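Local coordinates for glycoside hydrolase, GH17 family (Formosa sp. Hel1_33_131, PDB 6FCG), which probably hydrolyses internal beta-1,3-glucosidic bonds of laminarin, the storage glucan of marine microalgae, as an endo-acting laminarinase, at residues A[323-328]-A[415-420]. Residues are numbered along the deposited sequence; the frame is centred on the assembly and turned at random.
Sequences ATDEYK and LEVELP
Asp-325 sits at the N-cap of helix 326-342 and faces the chain that leaves helix 410-416, its CA 6.2 Å from the CA of Val-417. Its CG lies in the crowded position between the backbone N and the carbonyl carbon (chi1 59°). OD1 takes the straight bond from Lys-328 N, met from above the carboxylate plane at 2.9 Å, and a weak, bent one from Tyr-327 N. OD2 has other partners: a water donates to it and accepts from Glu-418 N, linking the Asp-325 carboxylate to the backbone of the other segment. The side chains of Asp-325 and Val-417 cross at about a right angle, CG1 nearest OD2 and CG2 nearest OD1, with Val-417 CG2 also reaching Tyr-327 CB at 3.8 Å.

Lys-328 makes the direct polar link. From CB its chain starts with CG anti to the carbonyl carbon, continues extended to CD, then bends at chi3 (-119°) and chi4 (-76°). Lys-328 CE lies 3.8 Å from Glu-418 O, and NZ beyond it donates to that oxygen nearly along the C=O axis. Lys-328 NZ also forms a salt bridge with Asp-325 OD2 at 3.5 Å, close to Val-417 CG1 and Pro-420 CD. An alanine in place of Asp-325 would remove the cap, the salt bridge and the water's anchor, and would probably loosen the helix start and leave the lysine less firmly held.

The junction ties the start of a helix in the family 17 TIM-barrel domain to the C-terminal segment, with Met-274 and Ala-273 of helix 266-294 touching Lys-328 and Pro-420, and Leu-415 of a second subunit packing on Val-417. In this buried setting the carboxylate caps the helix through OD1, while OD2 pairs with the lysine that donates to Glu-418 O and probably helps keep it charged.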
loop_
_atom_site.group_PDB
_atom_site.type_symbol
_atom_site.label_atom_id
_atom_site.label_comp_id
_atom_site.label_asym_id
_atom_site.label_seq_id
_atom_site.Cartn_x
_atom_site.Cartn_y
_atom_site.Cartn_z
ATOM N N ALA A 323 -5.721 -20.026 3.710
ATOM C CA ALA A 323 -6.436 -21.141 4.314
ATOM C C ALA A 323 -7.161 -22.014 3.295
ATOM O O ALA A 323 -7.134 -23.231 3.388
ATOM C CB ALA A 323 -7.432 -20.606 5.323
ATOM N N THR A 324 -7.778 -21.393 2.306
ATOM C CA THR A 324 -8.707 -22.077 1.444
ATOM C C THR A 324 -8.088 -22.807 0.242
ATOM O O THR A 324 -7.467 -22.189 -0.599
ATOM C CB THR A 324 -9.736 -21.096 0.894
ATOM O OG1 THR A 324 -9.071 -20.017 0.232
ATOM C CG2 THR A 324 -10.581 -20.558 2.018
ATOM N N ASP A 325 -8.302 -24.124 0.201
ATOM C CA ASP A 325 -8.038 -25.002 -0.949
ATOM C C ASP A 325 -8.579 -26.394 -0.597
ATOM O O ASP A 325 -8.864 -26.661 0.576
ATOM C CB ASP A 325 -6.537 -25.055 -1.316
ATOM C CG ASP A 325 -5.672 -25.547 -0.166
ATOM O OD1 ASP A 325 -5.803 -26.743 0.189
ATOM O OD2 ASP A 325 -4.854 -24.741 0.364
ATOM N N GLU A 326 -8.672 -27.290 -1.575
ATOM C CA GLU A 326 -9.299 -28.588 -1.345
ATOM C C GLU A 326 -8.519 -29.525 -0.435
ATOM O O GLU A 326 -9.113 -30.426 0.203
ATOM C CB GLU A 326 -9.573 -29.293 -2.653
ATOM C CG GLU A 326 -10.634 -28.587 -3.486
ATOM C CD GLU A 326 -11.001 -29.311 -4.775
ATOM O OE1 GLU A 326 -10.723 -30.528 -4.904
ATOM O OE2 GLU A 326 -11.583 -28.658 -5.662
ATOM N N TYR A 327 -7.200 -29.326 -0.366
ATOM C CA TYR A 327 -6.335 -30.164 0.463
ATOM C C TYR A 327 -6.534 -29.844 1.938
ATOM O O TYR A 327 -6.721 -30.736 2.771
ATOM C CB TYR A 327 -4.867 -29.984 0.046
ATOM C CG TYR A 327 -3.859 -30.867 0.759
ATOM C CD1 TYR A 327 -3.990 -32.256 0.752
ATOM C CD2 TYR A 327 -2.740 -30.326 1.378
ATOM C CE1 TYR A 327 -3.053 -33.075 1.375
ATOM C CE2 TYR A 327 -1.798 -31.138 1.997
ATOM C CZ TYR A 327 -1.958 -32.507 1.987
ATOM O OH TYR A 327 -1.028 -33.296 2.598
ATOM N N LYS A 328 -6.475 -28.567 2.279
ATOM C CA LYS A 328 -6.670 -28.179 3.663
ATOM C C LYS A 328 -8.092 -28.466 4.111
ATOM O O LYS A 328 -8.290 -28.774 5.274
ATOM C CB LYS A 328 -6.311 -26.715 3.906
ATOM C CG LYS A 328 -4.838 -26.451 3.754
ATOM C CD LYS A 328 -4.475 -25.130 4.379
ATOM C CE LYS A 328 -3.888 -24.129 3.398
ATOM N NZ LYS A 328 -2.541 -24.219 2.918
ATOM N N LEU A 415 0.170 -27.861 -6.688
ATOM C CA LEU A 415 0.670 -26.609 -7.269
ATOM C C LEU A 415 -0.162 -25.394 -6.848
ATOM O O LEU A 415 0.398 -24.321 -6.573
ATOM C CB LEU A 415 0.768 -26.700 -8.789
ATOM C CG LEU A 415 1.839 -27.637 -9.366
ATOM C CD1 LEU A 415 1.733 -27.695 -10.889
ATOM C CD2 LEU A 415 3.248 -27.201 -8.978
ATOM N N GLU A 416 -1.485 -25.570 -6.785
ATOM C CA GLU A 416 -2.384 -24.491 -6.402
ATOM C C GLU A 416 -2.388 -24.239 -4.895
ATOM O O GLU A 416 -2.681 -23.129 -4.490
ATOM C CB GLU A 416 -3.808 -24.749 -6.853
ATOM C CG GLU A 416 -3.983 -25.024 -8.334
ATOM C CD GLU A 416 -5.404 -24.728 -8.841
ATOM O OE1 GLU A 416 -6.260 -24.472 -7.981
ATOM O OE2 GLU A 416 -5.705 -24.756 -10.061
ATOM N N VAL A 417 -2.059 -25.233 -4.078
ATOM C CA VAL A 417 -2.044 -25.054 -2.621
ATOM C C VAL A 417 -0.857 -24.170 -2.186
ATOM O O VAL A 417 0.255 -24.366 -2.635
ATOM C CB VAL A 417 -1.927 -26.418 -1.871
ATOM C CG1 VAL A 417 -1.809 -26.194 -0.375
ATOM C CG2 VAL A 417 -3.110 -27.351 -2.112
ATOM N N GLU A 418 -1.132 -23.196 -1.312
ATOM C CA GLU A 418 -0.102 -22.385 -0.686
ATOM C C GLU A 418 0.074 -22.797 0.764
ATOM O O GLU A 418 -0.819 -23.383 1.352
ATOM C CB GLU A 418 -0.468 -20.910 -0.792
ATOM C CG GLU A 418 -0.640 -20.466 -2.246
ATOM C CD GLU A 418 -0.717 -18.970 -2.433
ATOM O OE1 GLU A 418 -1.634 -18.571 -3.172
ATOM O OE2 GLU A 418 0.082 -18.207 -1.855
ATOM N N LEU A 419 1.247 -22.506 1.323
ATOM C CA LEU A 419 1.510 -22.756 2.746
ATOM C C LEU A 419 0.951 -21.649 3.624
ATOM O O LEU A 419 0.777 -20.520 3.173
ATOM C CB LEU A 419 3.004 -22.919 3.051
ATOM C CG LEU A 419 3.517 -24.288 2.603
ATOM C CD1 LEU A 419 4.278 -24.161 1.299
ATOM C CD2 LEU A 419 4.405 -24.906 3.657
ATOM N N PRO A 420 0.687 -21.970 4.901
ATOM C CA PRO A 420 0.279 -20.908 5.810
ATOM C C PRO A 420 1.392 -19.865 5.958
ATOM O O PRO A 420 2.552 -20.173 5.732
ATOM C CB PRO A 420 0.035 -21.641 7.123
ATOM C CG PRO A 420 -0.167 -23.078 6.757
ATOM C CD PRO A 420 0.634 -23.307 5.527
HETATM O O HOH W 1 -3.801 -22.369 -0.421
#